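PDB 3VV5: amino acid ABC transporter, binding protein from Thermus thermophilus, which binds L-thialysine, also called (S)-2-aminoethyl-L-cysteine, and probably delivers it to an ABC transporter for uptake into the cell. Local coordinates for residues A[40-45]-A[99-104]; A[47-52]-A[60-65]. All blocks are in the same frame, centred on the assembly; numbering follows the deposited sequence.

Contact 1 of 2, residues A[40-45]-A[99-104]; sequences IGTEGA and VIASHG. With SLZ (L-thialysine), chain C.
Gly41 and Val99 form a parallel beta bridge where strands 37-42 and 98-100 run side by side into the ligand pocket of this solute-binding protein. The carbonyl O of Gly41 accepts a hydrogen bond from the backbone N of Ile100 at 3.1 Å. The same oxygen is also approached by the CA of Val99, in a CA-H...O contact of 3.3 Å. One residue further on, a side chain takes over from the backbone. Thr42 OG1 donates to the carbonyl O of Ile100 at 2.7 Å, reaching it from 20° off the carbonyl plane. The hydroxyl stands anti to the Thr42 backbone N (chi1 -159°), which carries it across to the neighbouring strand. Away from the pocket, Ile40 and Ile100 lie side by side and touch through their CG2 methyls, and Trp79 packs on both. Past Thr42 the two chains part, and the chain turns a corner at Ala101. The side-chain amine of L-thialysine sits in this fork. Its NZ gives a hydrogen bond of 3.1 Å to Ala101 O and a weak one to Glu43 OE1. The Glu43 carboxylate is held on both oxygens: Ala45 N meets OE1 from above the carboxylate plane, and Gln147 binds OE2. At the other end of the ligand, the alpha-amino N donates to Ser102 O at 3.0 Å. Gly104 N points almost straight at the carboxylate OXT, 2.8 Å away and with an angle of 170° at the hydrogen. Backbone groups of 101-104, joined by Arg109 NH1, thus line the amino-acid-binding cleft of this family 3 solute-binding protein.

Contact 2 of 2, residues A[47-52]-A[60-65]; sequences PPFNYF and GFEVDL. With SLZ (L-thialysine), chain C.
Asn50 and Glu62 meet where a classic beta bulge, formed by Phe49 and Asn50 opposite Phe46, abuts the start of helix 61-72. Their amide and carboxylate planes are 40° apart. Asn50 ND2 donates to Glu62 OE1 at 2.8 Å, approaching nearly along the C-O bond, and OE1 lies close to the plane of the amide. Asn50 CG sits between its backbone N and carbonyl carbon (chi1 61°), while the Glu62 chain is extended beyond CG, and this brings the two ends together. Glu62 has further partners: Ser102 OG on OE1 and His119 on OE2. The carboxylate is thus held by three bonds, which probably favours its ionised form. The Phe49 and Phe61 side chains run alongside each other, pointing the same way. Phe61 CD2 comes to the edge of the Phe49 ring, 3.9 Å from Phe49 CD1, and Phe253 of helix 244-253 packs against both rings. Backbone bonds tie Pro48 and Phe49 to the first turn of the helix. Phe61 N donates to Pro48 O at 2.9 Å, and Glu62 N to Phe49 O at 2.7 Å. Gly60, at the N-cap position, fits closely against this corner, with its CA 3.1 Å from Pro48 O. The Tyr51 ring borders the same glycine, with CE2 3.7 Å from Gly60 CA. On the pocket side, Asn50 ND2 is 3.3 Å from NZ of L-thialysine, a proximity and not a hydrogen bond, both groups being donors.

How the contacts relate
The two contacts are neighbours, with centres about 9 Å apart, and both touch L-thialysine. Along the chain the order is 40-45, 47-52, 60-65, 99-104, so both segments of contact 2 fall between those of contact 1. The bridge of contact 1 lies in the large mixed sheet, and its segment 40-45 leads on into strand 45-46 of the small antiparallel one. Contact 2 joins that three-stranded sheet to helix 61-72. The contacts touch through Ser102 and Glu62, and through a probable hydrogen bond of 2.8 Å from Gly44 N to Asn50 OD1. Asn50 therefore bridges the segment that carries Glu43 and the helix that carries Glu62. Together they supply part of the pocket around the amine end of the ligand.

Contact 1 of 2, residues A[40-45]-A[99-104]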
loop_
_atom_site.group_PDB
_atom_site.type_symbol
_atom_site.label_atom_id
_atom_site.label_comp_id
_atom_site.label_asym_id
_atom_site.label_seq_id
_atom_site.Cartn_x
_atom_site.Cartn_y
_atom_site.Cartn_z
ATOM N N ILE A 40 -9.578 -11.442 3.839
ATOM C CA ILE A 40 -8.597 -10.356 3.789
ATOM C C ILE A 40 -8.844 -9.471 2.565
ATOM O O ILE A 40 -8.876 -9.969 1.440
ATOM C CB ILE A 40 -7.159 -10.919 3.720
ATOM C CG1 ILE A 40 -6.976 -12.106 4.690
ATOM C CG2 ILE A 40 -6.121 -9.808 3.995
ATOM C CD1 ILE A 40 -5.564 -12.741 4.598
ATOM N N GLY A 41 -9.026 -8.172 2.785
ATOM C CA GLY A 41 -9.274 -7.228 1.679
ATOM C C GLY A 41 -7.953 -6.655 1.202
ATOM O O GLY A 41 -7.083 -6.331 2.015
ATOM N N THR A 42 -7.766 -6.600 -0.113
ATOM C CA THR A 42 -6.585 -5.943 -0.680
ATOM C C THR A 42 -6.981 -5.326 -2.031
ATOM O O THR A 42 -8.137 -5.410 -2.415
ATOM C CB THR A 42 -5.366 -6.897 -0.814
ATOM O OG1 THR A 42 -4.173 -6.110 -0.881
ATOM C CG2 THR A 42 -5.453 -7.746 -2.070
ATOM N N GLU A 43 -6.037 -4.710 -2.730
ATOM C CA GLU A 43 -6.350 -4.073 -4.004
ATOM C C GLU A 43 -5.978 -4.954 -5.191
ATOM O O GLU A 43 -6.853 -5.317 -5.997
ATOM C CB GLU A 43 -5.658 -2.705 -4.125
ATOM C CG GLU A 43 -6.024 -1.968 -5.432
ATOM C CD GLU A 43 -4.923 -1.042 -5.899
ATOM O OE1 GLU A 43 -3.750 -1.456 -5.825
ATOM O OE2 GLU A 43 -5.221 0.091 -6.343
ATOM N N GLY A 44 -4.689 -5.263 -5.319
ATOM C CA GLY A 44 -4.215 -6.112 -6.407
ATOM C C GLY A 44 -3.743 -5.288 -7.600
ATOM O O GLY A 44 -3.601 -5.823 -8.695
ATOM N N ALA A 45 -3.510 -3.991 -7.406
ATOM C CA ALA A 45 -2.951 -3.162 -8.481
ATOM C C ALA A 45 -1.764 -2.312 -8.021
ATOM O O ALA A 45 -1.534 -1.198 -8.530
ATOM C CB ALA A 45 -4.050 -2.302 -9.129
ATOM N N VAL A 99 -7.746 -5.651 6.362
ATOM C CA VAL A 99 -7.246 -5.164 5.092
ATOM C C VAL A 99 -5.722 -5.020 5.194
ATOM O O VAL A 99 -5.201 -4.495 6.191
ATOM C CB VAL A 99 -7.898 -3.798 4.736
ATOM C CG1 VAL A 99 -7.195 -3.118 3.538
ATOM C CG2 VAL A 99 -9.381 -3.970 4.436
ATOM N N ILE A 100 -5.022 -5.485 4.159
ATOM C CA ILE A 100 -3.587 -5.209 3.991
ATOM C C ILE A 100 -3.369 -4.788 2.564
ATOM O O ILE A 100 -3.407 -5.615 1.646
ATOM C CB ILE A 100 -2.683 -6.412 4.441
ATOM C CG1 ILE A 100 -1.186 -6.036 4.417
ATOM C CG2 ILE A 100 -3.010 -7.718 3.661
ATOM C CD1 ILE A 100 -0.321 -7.120 5.100
ATOM N N ALA A 101 -3.187 -3.479 2.377
ATOM C CA ALA A 101 -3.211 -2.882 1.058
ATOM C C ALA A 101 -2.399 -1.572 1.027
ATOM O O ALA A 101 -2.753 -0.614 0.328
ATOM C CB ALA A 101 -4.654 -2.645 0.640
ATOM N N SER A 102 -1.312 -1.554 1.788
ATOM C CA SER A 102 -0.342 -0.458 1.803
ATOM C C SER A 102 -0.897 0.872 2.336
ATOM O O SER A 102 -0.464 1.931 1.886
ATOM C CB SER A 102 0.278 -0.279 0.405
ATOM O OG SER A 102 1.106 -1.385 0.067
ATOM N N HIS A 103 -1.823 0.828 3.291
ATOM C CA HIS A 103 -2.359 2.070 3.866
ATOM C C HIS A 103 -1.354 2.712 4.792
ATOM O O HIS A 103 -0.959 2.120 5.798
ATOM C CB HIS A 103 -3.654 1.849 4.654
ATOM C CG HIS A 103 -4.827 1.477 3.804
ATOM N ND1 HIS A 103 -5.726 2.411 3.319
ATOM C CD2 HIS A 103 -5.252 0.276 3.356
ATOM C CE1 HIS A 103 -6.659 1.792 2.614
ATOM N NE2 HIS A 103 -6.402 0.495 2.634
ATOM N N GLY A 104 -0.961 3.930 4.462
ATOM C CA GLY A 104 -0.212 4.755 5.394
ATOM C C GLY A 104 -1.126 5.168 6.533
ATOM O O GLY A 104 -2.306 5.381 6.334
HETATM N N SLZ C . 0.556 4.373 0.530
HETATM C CA SLZ C . -0.703 4.636 -0.202
HETATM C CB SLZ C . -1.419 3.305 -0.557
HETATM S SG SLZ C . -1.415 2.699 -2.283
HETATM C CD SLZ C . -2.347 1.161 -1.951
HETATM C CE SLZ C . -2.769 0.313 -3.155
HETATM N NZ SLZ C . -2.882 -1.088 -2.718
HETATM C C SLZ C . -1.599 5.361 0.798
HETATM O O SLZ C . -2.491 6.100 0.353
HETATM O OXT SLZ C . -1.370 5.156 2.012
#

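Contact 2 of 2, residues A[47-52]-A[60-65]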
loop_
_atom_site.group_PDB
_atom_site.type_symbol
_atom_site.label_atom_id
_atom_site.label_comp_id
_atom_site.label_asym_id
_atom_site.label_seq_id
_atom_site.Cartn_x
_atom_site.Cartn_y
_atom_site.Cartn_z
ATOM N N PRO A 47 2.010 -3.287 -7.500
ATOM C CA PRO A 47 3.210 -4.113 -7.409
ATOM C C PRO A 47 4.360 -3.280 -6.825
ATOM O O PRO A 47 4.496 -2.093 -7.181
ATOM C CB PRO A 47 3.506 -4.462 -8.879
ATOM C CG PRO A 47 2.943 -3.272 -9.660
ATOM C CD PRO A 47 1.690 -2.906 -8.901
ATOM N N PRO A 48 5.236 -3.893 -6.012
ATOM C CA PRO A 48 5.332 -5.327 -5.660
ATOM C C PRO A 48 4.643 -5.690 -4.344
ATOM O O PRO A 48 4.869 -6.775 -3.821
ATOM C CB PRO A 48 6.849 -5.523 -5.511
ATOM C CG PRO A 48 7.298 -4.205 -4.924
ATOM C CD PRO A 48 6.457 -3.161 -5.615
ATOM N N PHE A 49 3.814 -4.798 -3.816
ATOM C CA PHE A 49 3.157 -5.017 -2.504
ATOM C C PHE A 49 1.951 -5.949 -2.563
ATOM O O PHE A 49 1.849 -6.911 -1.772
ATOM C CB PHE A 49 2.774 -3.670 -1.892
ATOM C CG PHE A 49 3.967 -2.868 -1.467
ATOM C CD1 PHE A 49 4.652 -3.209 -0.296
ATOM C CD2 PHE A 49 4.435 -1.815 -2.240
ATOM C CE1 PHE A 49 5.780 -2.516 0.092
ATOM C CE2 PHE A 49 5.573 -1.090 -1.845
ATOM C CZ PHE A 49 6.242 -1.440 -0.672
ATOM N N ASN A 50 1.026 -5.651 -3.479
ATOM C CA ASN A 50 -0.151 -6.497 -3.692
ATOM C C ASN A 50 -0.627 -6.314 -5.128
ATOM O O ASN A 50 -0.968 -5.202 -5.545
ATOM C CB ASN A 50 -1.285 -6.207 -2.667
ATOM C CG ASN A 50 -1.812 -4.751 -2.724
ATOM O OD1 ASN A 50 -2.762 -4.433 -3.460
ATOM N ND2 ASN A 50 -1.216 -3.874 -1.913
ATOM N N TYR A 51 -0.637 -7.403 -5.891
ATOM C CA TYR A 51 -0.861 -7.290 -7.333
ATOM C C TYR A 51 -1.175 -8.659 -7.888
ATOM O O TYR A 51 -0.822 -9.681 -7.302
ATOM C CB TYR A 51 0.353 -6.661 -8.066
ATOM C CG TYR A 51 1.572 -7.559 -8.117
ATOM C CD1 TYR A 51 1.834 -8.352 -9.255
ATOM C CD2 TYR A 51 2.449 -7.649 -7.020
ATOM C CE1 TYR A 51 2.938 -9.210 -9.309
ATOM C CE2 TYR A 51 3.588 -8.529 -7.061
ATOM C CZ TYR A 51 3.812 -9.288 -8.215
ATOM O OH TYR A 51 4.890 -10.152 -8.290
ATOM N N PHE A 52 -1.845 -8.680 -9.022
ATOM C CA PHE A 52 -2.063 -9.933 -9.730
ATOM C C PHE A 52 -0.914 -10.167 -10.687
ATOM O O PHE A 52 -0.629 -9.314 -11.544
ATOM C CB PHE A 52 -3.396 -9.909 -10.489
ATOM C CG PHE A 52 -4.587 -10.029 -9.603
ATOM C CD1 PHE A 52 -5.082 -11.282 -9.243
ATOM C CD2 PHE A 52 -5.221 -8.883 -9.105
ATOM C CE1 PHE A 52 -6.191 -11.404 -8.407
ATOM C CE2 PHE A 52 -6.347 -8.994 -8.289
ATOM C CZ PHE A 52 -6.823 -10.264 -7.922
ATOM N N GLY A 60 2.694 -10.692 -3.972
ATOM C CA GLY A 60 3.367 -9.484 -3.524
ATOM C C GLY A 60 3.770 -9.595 -2.063
ATOM O O GLY A 60 3.341 -10.506 -1.355
ATOM N N PHE A 61 4.607 -8.660 -1.619
ATOM C CA PHE A 61 5.042 -8.594 -0.212
ATOM C C PHE A 61 3.895 -8.708 0.797
ATOM O O PHE A 61 3.982 -9.469 1.779
ATOM C CB PHE A 61 5.821 -7.294 0.000
ATOM C CG PHE A 61 6.249 -7.065 1.402
ATOM C CD1 PHE A 61 7.242 -7.868 1.979
ATOM C CD2 PHE A 61 5.664 -6.056 2.158
ATOM C CE1 PHE A 61 7.652 -7.665 3.299
ATOM C CE2 PHE A 61 6.050 -5.849 3.489
ATOM C CZ PHE A 61 7.051 -6.650 4.063
ATOM N N GLU A 62 2.814 -7.970 0.555
ATOM C CA GLU A 62 1.691 -7.951 1.504
ATOM C C GLU A 62 0.869 -9.223 1.511
ATOM O O GLU A 62 0.319 -9.598 2.539
ATOM C CB GLU A 62 0.800 -6.723 1.280
ATOM C CG GLU A 62 1.489 -5.483 1.753
ATOM C CD GLU A 62 0.680 -4.207 1.576
ATOM O OE1 GLU A 62 0.321 -3.859 0.435
ATOM O OE2 GLU A 62 0.465 -3.516 2.587
ATOM N N VAL A 63 0.805 -9.883 0.364
ATOM C CA VAL A 63 0.106 -11.161 0.244
ATOM C C VAL A 63 0.885 -12.273 0.961
ATOM O O VAL A 63 0.295 -13.051 1.739
ATOM C CB VAL A 63 -0.189 -11.488 -1.229
ATOM C CG1 VAL A 63 -0.827 -12.876 -1.393
ATOM C CG2 VAL A 63 -1.117 -10.381 -1.869
ATOM N N ASP A 64 2.205 -12.318 0.760
ATOM C CA ASP A 64 3.056 -13.270 1.516
ATOM C C ASP A 64 2.962 -13.040 3.024
ATOM O O ASP A 64 2.860 -13.990 3.806
ATOM C CB ASP A 64 4.510 -13.186 1.063
ATOM C CG ASP A 64 4.748 -13.886 -0.271
ATOM O OD1 ASP A 64 3.849 -14.624 -0.727
ATOM O OD2 ASP A 64 5.840 -13.714 -0.848
ATOM N N LEU A 65 2.976 -11.776 3.432
ATOM C CA LEU A 65 2.853 -11.435 4.852
ATOM C C LEU A 65 1.484 -11.818 5.403
ATOM O O LEU A 65 1.372 -12.455 6.475
ATOM C CB LEU A 65 3.095 -9.926 5.098
ATOM C CG LEU A 65 4.077 -9.344 6.130
ATOM C CD1 LEU A 65 3.558 -8.006 6.705
ATOM C CD2 LEU A 65 4.524 -10.254 7.276
HETATM N N SLZ C . 0.556 4.373 0.530
HETATM C CA SLZ C . -0.703 4.636 -0.202
HETATM C CB SLZ C . -1.419 3.305 -0.557
HETATM S SG SLZ C . -1.415 2.699 -2.283
HETATM C CD SLZ C . -2.347 1.161 -1.951
HETATM C CE SLZ C . -2.769 0.313 -3.155
HETATM N NZ SLZ C . -2.882 -1.088 -2.718
HETATM C C SLZ C . -1.599 5.361 0.798
HETATM O O SLZ C . -2.491 6.100 0.353
HETATM O OXT SLZ C . -1.370 5.156 2.012
#